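Local structure of E1 (Kluyveromyces marxianus, 3VX6) at residues A[16-21]-A[59-64]; A[42-47]-A[65-70]; A[123-128]-A[136-141]. The protein is the N-terminal part of Atg7, the E1-like enzyme that activates the ubiquitin-like proteins Atg12 and Atg8 for conjugation in autophagy. All blocks are in the same frame, centred on the assembly; numbering follows the deposited sequence.

Overall arrangement
From the N terminus, interaction 1 opens at residues 16-21 and closes at 59-64, forming a two-strand parallel sheet and looping out helix 21-33 and strand 40-47. Interaction 2 opens inside that loop, at 42-47, and closes just after it, at 65-70, so the two cross; T46 OG1 and S61 O are probably hydrogen-bonded where they meet. Interaction 3 follows in series as a local hairpin, 123-128 with 136-141. It shares a larger mixed sheet with strand 40-47, joined through strand 78-86. The small parallel sheet rests on this larger one: V19 meets Y138, S17 meets I140, and both L62 and L44 reach F123.

Interaction 1 (A[16-21]-A[59-64]); sequences QSFVDS and AISLRD
V19 and L62 meet on the buried face of a two-strand parallel sheet, V19 CG1 lying 4.0 Å from L62 CD1. For L62, chi1 of -61° sets CG anti to the carbonyl carbon, and from there CD1 reaches the valine branch. S17 and I60 occupy the same face, which turns toward strand 135-144, where I140 touches S17, V19 and L62. F23, F123 and M125 also pack on L62. Branched aliphatic residues suit this side because they fill the space between two layers; the one polar group, S17 OG, is hydrogen-bonded to E263.

The other face is looser and more open to solvent. F18 CB lies 3.5 Å from S61 OG, and the ring meets its neighbour obliquely through CD2, 4.1 Å from A59 CB, the rest of it running outward. Small A59 and S61 let the aromatic side chain come close to the strand. Further along, the guanidinium of R63 folds back with S61 CB under the rim of one face, and R63 NE makes a long, weak ion pair with D65. D20 OD2 and R63 NH1 stand 5.6 Å apart, too far for a salt bridge.

In the backbone F18 straddles S61: its N donates to I60 O at 2.8 Å, and its O accepts from L62 N at 2.7 Å. I60 N bonds to Q16 O at one end, and D20 N to L62 O (3.0 Å) at the other. D20 OD1 then caps the following helix at S22 N. The chemistry thus implies a division of labour: main-chain bonds fix the pairing, the aliphatic face fastens the pair to the larger sheet, and the face of F18 and S61 appears joined by fewer close side-chain contacts.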
loop_
_atom_site.group_PDB
_atom_site.type_symbol
_atom_site.label_atom_id
_atom_site.label_comp_id
_atom_site.label_asym_id
_atom_site.label_seq_id
_atom_site.Cartn_x
_atom_site.Cartn_y
_atom_site.Cartn_z
ATOM N N GLN A 16 6.557 1.600 6.569
ATOM C CA GLN A 16 7.478 1.084 7.574
ATOM C C GLN A 16 6.531 0.542 8.637
ATOM O O GLN A 16 5.689 1.272 9.164
ATOM C CB GLN A 16 8.358 2.181 8.168
ATOM C CG GLN A 16 9.209 1.686 9.326
ATOM C CD GLN A 16 10.363 2.618 9.664
ATOM O OE1 GLN A 16 11.026 2.456 10.690
ATOM N NE2 GLN A 16 10.614 3.594 8.795
ATOM N N SER A 17 6.639 -0.746 8.923
ATOM C CA SER A 17 5.753 -1.339 9.902
ATOM C C SER A 17 6.105 -0.916 11.316
ATOM O O SER A 17 7.258 -0.600 11.645
ATOM C CB SER A 17 5.764 -2.868 9.799
ATOM O OG SER A 17 6.990 -3.421 10.235
ATOM N N PHE A 18 5.078 -0.886 12.145
ATOM C CA PHE A 18 5.230 -0.546 13.542
ATOM C C PHE A 18 4.257 -1.416 14.254
ATOM O O PHE A 18 3.092 -1.051 14.431
ATOM C CB PHE A 18 4.912 0.919 13.793
ATOM C CG PHE A 18 6.095 1.799 13.649
ATOM C CD1 PHE A 18 7.073 1.813 14.637
ATOM C CD2 PHE A 18 6.279 2.552 12.501
ATOM C CE1 PHE A 18 8.222 2.560 14.487
ATOM C CE2 PHE A 18 7.422 3.302 12.336
ATOM C CZ PHE A 18 8.403 3.308 13.333
ATOM N N VAL A 19 4.730 -2.595 14.630
ATOM C CA VAL A 19 3.867 -3.522 15.322
ATOM C C VAL A 19 4.145 -3.479 16.816
ATOM O O VAL A 19 5.114 -4.060 17.315
ATOM C CB VAL A 19 4.030 -4.951 14.765
ATOM C CG1 VAL A 19 3.882 -4.929 13.257
ATOM C CG2 VAL A 19 5.380 -5.515 15.137
ATOM N N ASP A 20 3.294 -2.746 17.521
ATOM C CA ASP A 20 3.405 -2.649 18.962
ATOM C C ASP A 20 3.183 -4.073 19.463
ATOM O O ASP A 20 2.439 -4.843 18.843
ATOM C CB ASP A 20 2.318 -1.724 19.524
ATOM C CG ASP A 20 2.469 -1.486 21.016
ATOM O OD1 ASP A 20 2.438 -2.472 21.789
ATOM O OD2 ASP A 20 2.623 -0.311 21.417
ATOM N N SER A 21 3.831 -4.428 20.571
ATOM C CA SER A 21 3.668 -5.768 21.122
ATOM C C SER A 21 2.177 -6.044 21.289
ATOM O O SER A 21 1.749 -7.197 21.259
ATOM C CB SER A 21 4.387 -5.897 22.470
ATOM O OG SER A 21 3.750 -5.130 23.474
ATOM N N ALA A 59 3.408 5.235 7.969
ATOM C CA ALA A 59 3.677 4.344 9.072
ATOM C C ALA A 59 2.473 3.471 9.213
ATOM O O ALA A 59 1.361 3.964 9.435
ATOM C CB ALA A 59 3.898 5.119 10.356
ATOM N N ILE A 60 2.685 2.177 9.030
ATOM C CA ILE A 60 1.609 1.226 9.213
ATOM C C ILE A 60 1.788 0.887 10.689
ATOM O O ILE A 60 2.682 0.122 11.055
ATOM C CB ILE A 60 1.791 -0.063 8.348
ATOM C CG1 ILE A 60 1.528 0.246 6.868
ATOM C CG2 ILE A 60 0.866 -1.175 8.850
ATOM C CD1 ILE A 60 0.123 0.695 6.562
ATOM N N SER A 61 0.983 1.509 11.542
ATOM C CA SER A 61 1.073 1.229 12.966
ATOM C C SER A 61 0.010 0.222 13.361
ATOM O O SER A 61 -1.183 0.521 13.429
ATOM C CB SER A 61 0.944 2.507 13.787
ATOM O OG SER A 61 2.210 3.123 13.911
ATOM N N LEU A 62 0.478 -0.990 13.598
ATOM C CA LEU A 62 -0.376 -2.085 13.971
ATOM C C LEU A 62 -0.307 -2.261 15.472
ATOM O O LEU A 62 0.696 -2.709 16.009
ATOM C CB LEU A 62 0.084 -3.361 13.262
ATOM C CG LEU A 62 0.049 -3.313 11.737
ATOM C CD1 LEU A 62 0.524 -4.635 11.167
ATOM C CD2 LEU A 62 -1.357 -3.013 11.284
ATOM N N ARG A 63 -1.379 -1.874 16.144
ATOM C CA ARG A 63 -1.465 -1.999 17.584
ATOM C C ARG A 63 -2.496 -3.092 17.746
ATOM O O ARG A 63 -2.771 -3.831 16.807
ATOM C CB ARG A 63 -1.989 -0.700 18.200
ATOM C CG ARG A 63 -1.489 0.563 17.512
ATOM C CD ARG A 63 -2.211 1.816 18.011
ATOM N NE ARG A 63 -1.951 2.985 17.163
ATOM C CZ ARG A 63 -0.741 3.489 16.904
ATOM N NH1 ARG A 63 0.350 2.930 17.423
ATOM N NH2 ARG A 63 -0.617 4.565 16.132
ATOM N N ASP A 64 -3.079 -3.193 18.929
ATOM C CA ASP A 64 -4.094 -4.201 19.157
ATOM C C ASP A 64 -5.382 -3.838 18.427
ATOM O O ASP A 64 -6.191 -4.713 18.110
ATOM C CB ASP A 64 -4.344 -4.372 20.660
ATOM C CG ASP A 64 -4.250 -3.065 21.431
ATOM O OD1 ASP A 64 -4.228 -3.123 22.681
ATOM O OD2 ASP A 64 -4.198 -1.987 20.808
#

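Interaction 2 (A[42-47]-A[65-70]); sequences KALYTQ and DSFQKP
Y45 lies across K69, and its side chain can be followed atom by atom along the segment 65-70. CB starts against the backbone and proline, 3.5 Å from Q68 O and 3.7 Å from P70 CD. CG faces K69 CA. On one flank CD2 approaches K69 N, while F67 O sits at the ring edge, in plane; on the other, CE1 meets K69 CG. CE2 and CZ both lie against K69 CB. That K69 CB stands over the face of the Y45 ring, 3.6 Å from the ring centroid and 16° off the normal, a CH-pi contact. Finally Y45 OH, near K69 CD, shares a water with K69 NZ, each 3.2 Å from it, and has a weak hydrogen bond with K80 NZ. The extended lysine thus gives methylenes to the ring, and K69 NZ donates to the water.

Behind the tyrosine, Y45 N donates to S66 O at 2.6 Å. Strand 40-47 uses K42, L44 and T46 for backbone bonds to strand 78-86, and Y45 N points to its other edge. L44 supplies a second CH-pi contact: its CD2 lies over the F67 ring, 3.9 Å from the centroid, and K42 CB comes to that ring's edge. F67 also stacks on F23 of helix 21-33. Such a mix suggests that apolar and CH-pi contacts supply much of the hold, with Y45 N to S66 O as the hydrogen bond between the segments.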
loop_
_atom_site.group_PDB
_atom_site.type_symbol
_atom_site.label_atom_id
_atom_site.label_comp_id
_atom_site.label_asym_id
_atom_site.label_seq_id
_atom_site.Cartn_x
_atom_site.Cartn_y
_atom_site.Cartn_z
ATOM N N LYS A 42 -6.598 -12.782 8.708
ATOM C CA LYS A 42 -7.376 -11.675 9.253
ATOM C C LYS A 42 -7.244 -10.398 8.457
ATOM O O LYS A 42 -6.254 -10.172 7.773
ATOM C CB LYS A 42 -6.940 -11.364 10.691
ATOM C CG LYS A 42 -7.808 -11.955 11.800
ATOM C CD LYS A 42 -7.361 -13.342 12.208
ATOM C CE LYS A 42 -8.307 -13.936 13.247
ATOM N NZ LYS A 42 -7.883 -15.310 13.680
ATOM N N ALA A 43 -8.255 -9.552 8.559
ATOM C CA ALA A 43 -8.220 -8.276 7.881
ATOM C C ALA A 43 -7.646 -7.298 8.894
ATOM O O ALA A 43 -8.038 -7.298 10.053
ATOM C CB ALA A 43 -9.617 -7.844 7.476
ATOM N N LEU A 44 -6.698 -6.484 8.456
ATOM C CA LEU A 44 -6.084 -5.493 9.320
ATOM C C LEU A 44 -6.671 -4.133 8.946
ATOM O O LEU A 44 -7.155 -3.937 7.834
ATOM C CB LEU A 44 -4.562 -5.508 9.131
ATOM C CG LEU A 44 -3.900 -6.846 9.477
ATOM C CD1 LEU A 44 -2.460 -6.875 9.014
ATOM C CD2 LEU A 44 -3.987 -7.068 10.969
ATOM N N TYR A 45 -6.660 -3.212 9.897
ATOM C CA TYR A 45 -7.189 -1.876 9.679
ATOM C C TYR A 45 -6.281 -0.960 10.445
ATOM O O TYR A 45 -5.976 -1.194 11.612
ATOM C CB TYR A 45 -8.614 -1.733 10.235
ATOM C CG TYR A 45 -9.659 -2.559 9.521
ATOM C CD1 TYR A 45 -10.161 -2.163 8.285
ATOM C CD2 TYR A 45 -10.130 -3.752 10.068
ATOM C CE1 TYR A 45 -11.104 -2.930 7.608
ATOM C CE2 TYR A 45 -11.073 -4.531 9.397
ATOM C CZ TYR A 45 -11.554 -4.112 8.166
ATOM O OH TYR A 45 -12.478 -4.877 7.486
ATOM N N THR A 46 -5.818 0.078 9.790
ATOM C CA THR A 46 -4.963 0.998 10.479
ATOM C C THR A 46 -5.361 2.348 9.955
ATOM O O THR A 46 -5.494 2.544 8.746
ATOM C CB THR A 46 -3.489 0.681 10.204
ATOM O OG1 THR A 46 -2.659 1.536 11.000
ATOM C CG2 THR A 46 -3.170 0.859 8.730
ATOM N N GLN A 47 -5.633 3.264 10.872
ATOM C CA GLN A 47 -6.015 4.604 10.470
ATOM C C GLN A 47 -4.745 5.214 9.943
ATOM O O GLN A 47 -3.756 5.341 10.663
ATOM C CB GLN A 47 -6.527 5.405 11.656
ATOM C CG GLN A 47 -6.746 6.856 11.352
ATOM C CD GLN A 47 -7.343 7.579 12.526
ATOM O OE1 GLN A 47 -6.910 8.674 12.874
ATOM N NE2 GLN A 47 -8.351 6.972 13.146
ATOM N N ASP A 65 -5.560 -2.550 18.137
ATOM C CA ASP A 65 -6.761 -2.083 17.446
ATOM C C ASP A 65 -6.739 -2.363 15.935
ATOM O O ASP A 65 -7.784 -2.371 15.280
ATOM C CB ASP A 65 -6.964 -0.578 17.684
ATOM C CG ASP A 65 -5.805 0.261 17.167
ATOM O OD1 ASP A 65 -4.798 0.421 17.904
ATOM O OD2 ASP A 65 -5.900 0.748 16.014
ATOM N N SER A 66 -5.553 -2.605 15.391
ATOM C CA SER A 66 -5.410 -2.868 13.967
ATOM C C SER A 66 -6.262 -4.009 13.430
ATOM O O SER A 66 -6.281 -4.268 12.223
ATOM C CB SER A 66 -3.945 -3.129 13.641
ATOM O OG SER A 66 -3.211 -1.927 13.745
ATOM N N PHE A 67 -6.978 -4.690 14.313
ATOM C CA PHE A 67 -7.803 -5.799 13.876
ATOM C C PHE A 67 -9.259 -5.426 13.755
ATOM O O PHE A 67 -10.032 -6.121 13.089
ATOM C CB PHE A 67 -7.632 -6.972 14.826
ATOM C CG PHE A 67 -6.329 -7.682 14.659
ATOM C CD1 PHE A 67 -6.153 -8.591 13.622
ATOM C CD2 PHE A 67 -5.279 -7.446 15.528
ATOM C CE1 PHE A 67 -4.950 -9.254 13.454
ATOM C CE2 PHE A 67 -4.074 -8.101 15.371
ATOM C CZ PHE A 67 -3.906 -9.010 14.332
ATOM N N GLN A 68 -9.630 -4.318 14.383
ATOM C CA GLN A 68 -11.011 -3.870 14.336
ATOM C C GLN A 68 -11.214 -2.788 13.286
ATOM O O GLN A 68 -10.420 -1.850 13.181
ATOM C CB GLN A 68 -11.455 -3.351 15.711
ATOM C CG GLN A 68 -12.974 -3.391 15.934
ATOM C CD GLN A 68 -13.548 -4.818 15.944
ATOM O OE1 GLN A 68 -13.388 -5.579 14.981
ATOM N NE2 GLN A 68 -14.224 -5.177 17.036
ATOM N N LYS A 69 -12.275 -2.936 12.499
ATOM C CA LYS A 69 -12.603 -1.953 11.477
ATOM C C LYS A 69 -13.112 -0.711 12.199
ATOM O O LYS A 69 -14.002 -0.790 13.049
ATOM C CB LYS A 69 -13.682 -2.487 10.531
ATOM C CG LYS A 69 -14.100 -1.493 9.451
ATOM C CD LYS A 69 -15.089 -2.108 8.477
ATOM C CE LYS A 69 -15.464 -1.127 7.378
ATOM N NZ LYS A 69 -16.354 -1.749 6.357
ATOM N N PRO A 70 -12.553 0.455 11.869
ATOM C CA PRO A 70 -12.987 1.684 12.530
ATOM C C PRO A 70 -14.280 2.306 12.023
ATOM O O PRO A 70 -15.013 1.725 11.222
ATOM C CB PRO A 70 -11.792 2.622 12.336
ATOM C CG PRO A 70 -10.628 1.680 12.066
ATOM C CD PRO A 70 -11.270 0.661 11.180
HETATM O O HOH W 1 -14.288 -3.873 5.087
#

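Interaction 3 (A[123-128]-A[136-141]); sequences FYMISF and FYYWIC
M125 SD beside the Y138 ring and C141 SG beside that of Y124, one on each face of the sheet, give the pairing of 123-128 with 136-141 two sulfur-aromatic contacts. M125 SD lies 5.4 Å from the centroid of the Y138 ring, 60° off its normal; C141 SG lies 5.5 Å from that of Y124. Both approaches are oblique. The methionine spans two residues of the opposite strand. Chi1 of -179° sends CG out anti to the backbone N, where it packs on I140 CG1 at 3.4 Å, and the bend at chi3 brings CE against Y138 CB. An alanine here would remove CG, SD and CE, and would probably open a gap beside I140 and Y138 and leave that tyrosine ring without its sulfur neighbour.

The two strands form an antiparallel beta hairpin within the mixed sheet. Y124-C141, I126-W139 and F128-Y137 are the hydrogen-bonded pairs, each closed by two N-H...O bonds; Y124 N to C141 O, at 2.7 Å, is nearly straight. M125-I140 and S127-Y138 are non-hydrogen-bonded pairs. Helix 21-33 covers the M125 face through F23 and F24, so an unbranched, flexible chain fits well between rings.

On the opposite face I126 CG1 lies 3.5 Å from W139 CB, the two side chains running side by side, while W139 NE1 is satisfied by E263 O. F128 and Y137 also point the same way, F128 CD1 3.6 Å from Y137 CD2 and the ring planes at 35°. The side chains of F128 and Y137 both touch I89 of helix 89-94, and F128 also touches F92.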
loop_
_atom_site.group_PDB
_atom_site.type_symbol
_atom_site.label_atom_id
_atom_site.label_comp_id
_atom_site.label_asym_id
_atom_site.label_seq_id
_atom_site.Cartn_x
_atom_site.Cartn_y
_atom_site.Cartn_z
ATOM N N PHE A 123 -2.012 -3.690 2.362
ATOM C CA PHE A 123 -0.846 -4.291 2.969
ATOM C C PHE A 123 -1.245 -5.668 3.438
ATOM O O PHE A 123 -2.379 -5.900 3.848
ATOM C CB PHE A 123 -0.296 -3.464 4.125
ATOM C CG PHE A 123 -1.204 -3.370 5.299
ATOM C CD1 PHE A 123 -2.299 -2.517 5.281
ATOM C CD2 PHE A 123 -0.917 -4.078 6.463
ATOM C CE1 PHE A 123 -3.095 -2.362 6.411
ATOM C CE2 PHE A 123 -1.702 -3.933 7.598
ATOM C CZ PHE A 123 -2.791 -3.074 7.578
ATOM N N TYR A 124 -0.291 -6.579 3.340
ATOM C CA TYR A 124 -0.468 -7.967 3.700
ATOM C C TYR A 124 0.660 -8.339 4.654
ATOM O O TYR A 124 1.821 -7.954 4.468
ATOM C CB TYR A 124 -0.399 -8.820 2.437
ATOM C CG TYR A 124 -1.419 -8.428 1.386
ATOM C CD1 TYR A 124 -2.658 -9.072 1.318
ATOM C CD2 TYR A 124 -1.153 -7.400 0.465
ATOM C CE1 TYR A 124 -3.608 -8.710 0.361
ATOM C CE2 TYR A 124 -2.103 -7.024 -0.498
ATOM C CZ TYR A 124 -3.331 -7.690 -0.544
ATOM O OH TYR A 124 -4.287 -7.364 -1.488
ATOM N N MET A 125 0.319 -9.083 5.690
ATOM C CA MET A 125 1.321 -9.477 6.651
ATOM C C MET A 125 1.278 -10.975 6.820
ATOM O O MET A 125 0.211 -11.545 6.930
ATOM C CB MET A 125 1.043 -8.795 7.994
ATOM C CG MET A 125 2.054 -9.113 9.068
ATOM S SD MET A 125 1.657 -8.315 10.627
ATOM C CE MET A 125 2.058 -9.648 11.750
ATOM N N ILE A 126 2.428 -11.624 6.777
ATOM C CA ILE A 126 2.448 -13.052 7.024
ATOM C C ILE A 126 3.173 -13.114 8.349
ATOM O O ILE A 126 4.028 -12.275 8.641
ATOM C CB ILE A 126 3.215 -13.864 5.957
ATOM C CG1 ILE A 126 4.623 -13.294 5.754
ATOM C CG2 ILE A 126 2.389 -13.915 4.671
ATOM C CD1 ILE A 126 5.528 -14.145 4.865
ATOM N N SER A 127 2.820 -14.076 9.179
ATOM C CA SER A 127 3.463 -14.156 10.470
ATOM C C SER A 127 3.368 -15.531 11.066
ATOM O O SER A 127 2.683 -16.415 10.555
ATOM C CB SER A 127 2.834 -13.143 11.441
ATOM O OG SER A 127 1.458 -13.415 11.684
ATOM N N PHE A 128 4.104 -15.700 12.147
ATOM C CA PHE A 128 4.108 -16.927 12.892
ATOM C C PHE A 128 4.207 -16.464 14.313
ATOM O O PHE A 128 5.223 -15.896 14.729
ATOM C CB PHE A 128 5.310 -17.800 12.577
ATOM C CG PHE A 128 5.411 -18.994 13.475
ATOM C CD1 PHE A 128 6.593 -19.278 14.156
ATOM C CD2 PHE A 128 4.303 -19.819 13.674
ATOM C CE1 PHE A 128 6.670 -20.360 15.017
ATOM C CE2 PHE A 128 4.373 -20.900 14.533
ATOM C CZ PHE A 128 5.561 -21.173 15.207
ATOM N N PHE A 136 7.487 -13.868 18.075
ATOM C CA PHE A 136 6.599 -13.603 16.952
ATOM C C PHE A 136 7.313 -13.229 15.679
ATOM O O PHE A 136 7.794 -12.116 15.547
ATOM C CB PHE A 136 5.630 -12.495 17.325
ATOM C CG PHE A 136 4.796 -12.826 18.507
ATOM C CD1 PHE A 136 3.491 -13.288 18.347
ATOM C CD2 PHE A 136 5.328 -12.737 19.788
ATOM C CE1 PHE A 136 2.728 -13.659 19.446
ATOM C CE2 PHE A 136 4.574 -13.107 20.893
ATOM C CZ PHE A 136 3.269 -13.570 20.720
ATOM N N TYR A 137 7.359 -14.167 14.740
ATOM C CA TYR A 137 7.991 -13.949 13.452
ATOM C C TYR A 137 6.941 -13.360 12.507
ATOM O O TYR A 137 5.828 -13.867 12.419
ATOM C CB TYR A 137 8.494 -15.282 12.905
ATOM C CG TYR A 137 9.369 -16.044 13.878
ATOM C CD1 TYR A 137 10.743 -16.174 13.664
ATOM C CD2 TYR A 137 8.828 -16.611 15.038
ATOM C CE1 TYR A 137 11.560 -16.849 14.584
ATOM C CE2 TYR A 137 9.636 -17.286 15.966
ATOM C CZ TYR A 137 10.997 -17.397 15.730
ATOM O OH TYR A 137 11.795 -18.027 16.652
ATOM N N TYR A 138 7.268 -12.275 11.818
ATOM C CA TYR A 138 6.312 -11.700 10.885
ATOM C C TYR A 138 6.979 -10.999 9.730
ATOM O O TYR A 138 8.170 -10.686 9.764
ATOM C CB TYR A 138 5.381 -10.715 11.568
ATOM C CG TYR A 138 6.073 -9.517 12.138
ATOM C CD1 TYR A 138 6.903 -9.643 13.244
ATOM C CD2 TYR A 138 5.861 -8.243 11.604
ATOM C CE1 TYR A 138 7.503 -8.540 13.816
ATOM C CE2 TYR A 138 6.457 -7.119 12.170
ATOM C CZ TYR A 138 7.279 -7.278 13.282
ATOM O OH TYR A 138 7.882 -6.193 13.879
ATOM N N TRP A 139 6.180 -10.754 8.701
ATOM C CA TRP A 139 6.661 -10.104 7.512
ATOM C C TRP A 139 5.513 -9.366 6.860
ATOM O O TRP A 139 4.494 -9.964 6.502
ATOM C CB TRP A 139 7.211 -11.143 6.554
ATOM C CG TRP A 139 8.261 -10.604 5.667
ATOM C CD1 TRP A 139 8.583 -9.291 5.475
ATOM C CD2 TRP A 139 9.159 -11.361 4.855
ATOM N NE1 TRP A 139 9.629 -9.187 4.598
ATOM C CE2 TRP A 139 10.003 -10.444 4.201
ATOM C CE3 TRP A 139 9.332 -12.730 4.617
ATOM C CZ2 TRP A 139 11.009 -10.848 3.322
ATOM C CZ3 TRP A 139 10.332 -13.131 3.743
ATOM C CH2 TRP A 139 11.158 -12.192 3.106
ATOM N N ILE A 140 5.673 -8.058 6.711
ATOM C CA ILE A 140 4.634 -7.260 6.096
ATOM C C ILE A 140 5.079 -6.852 4.709
ATOM O O ILE A 140 6.277 -6.700 4.447
ATOM C CB ILE A 140 4.333 -5.998 6.916
ATOM C CG1 ILE A 140 3.944 -6.393 8.342
ATOM C CG2 ILE A 140 3.209 -5.212 6.263
ATOM C CD1 ILE A 140 3.615 -5.220 9.254
ATOM N N CYS A 141 4.104 -6.710 3.816
ATOM C CA CYS A 141 4.367 -6.289 2.451
ATOM C C CYS A 141 3.180 -5.473 1.979
ATOM O O CYS A 141 2.046 -5.700 2.391
ATOM C CB CYS A 141 4.562 -7.486 1.515
ATOM S SG CYS A 141 3.043 -8.293 0.934
#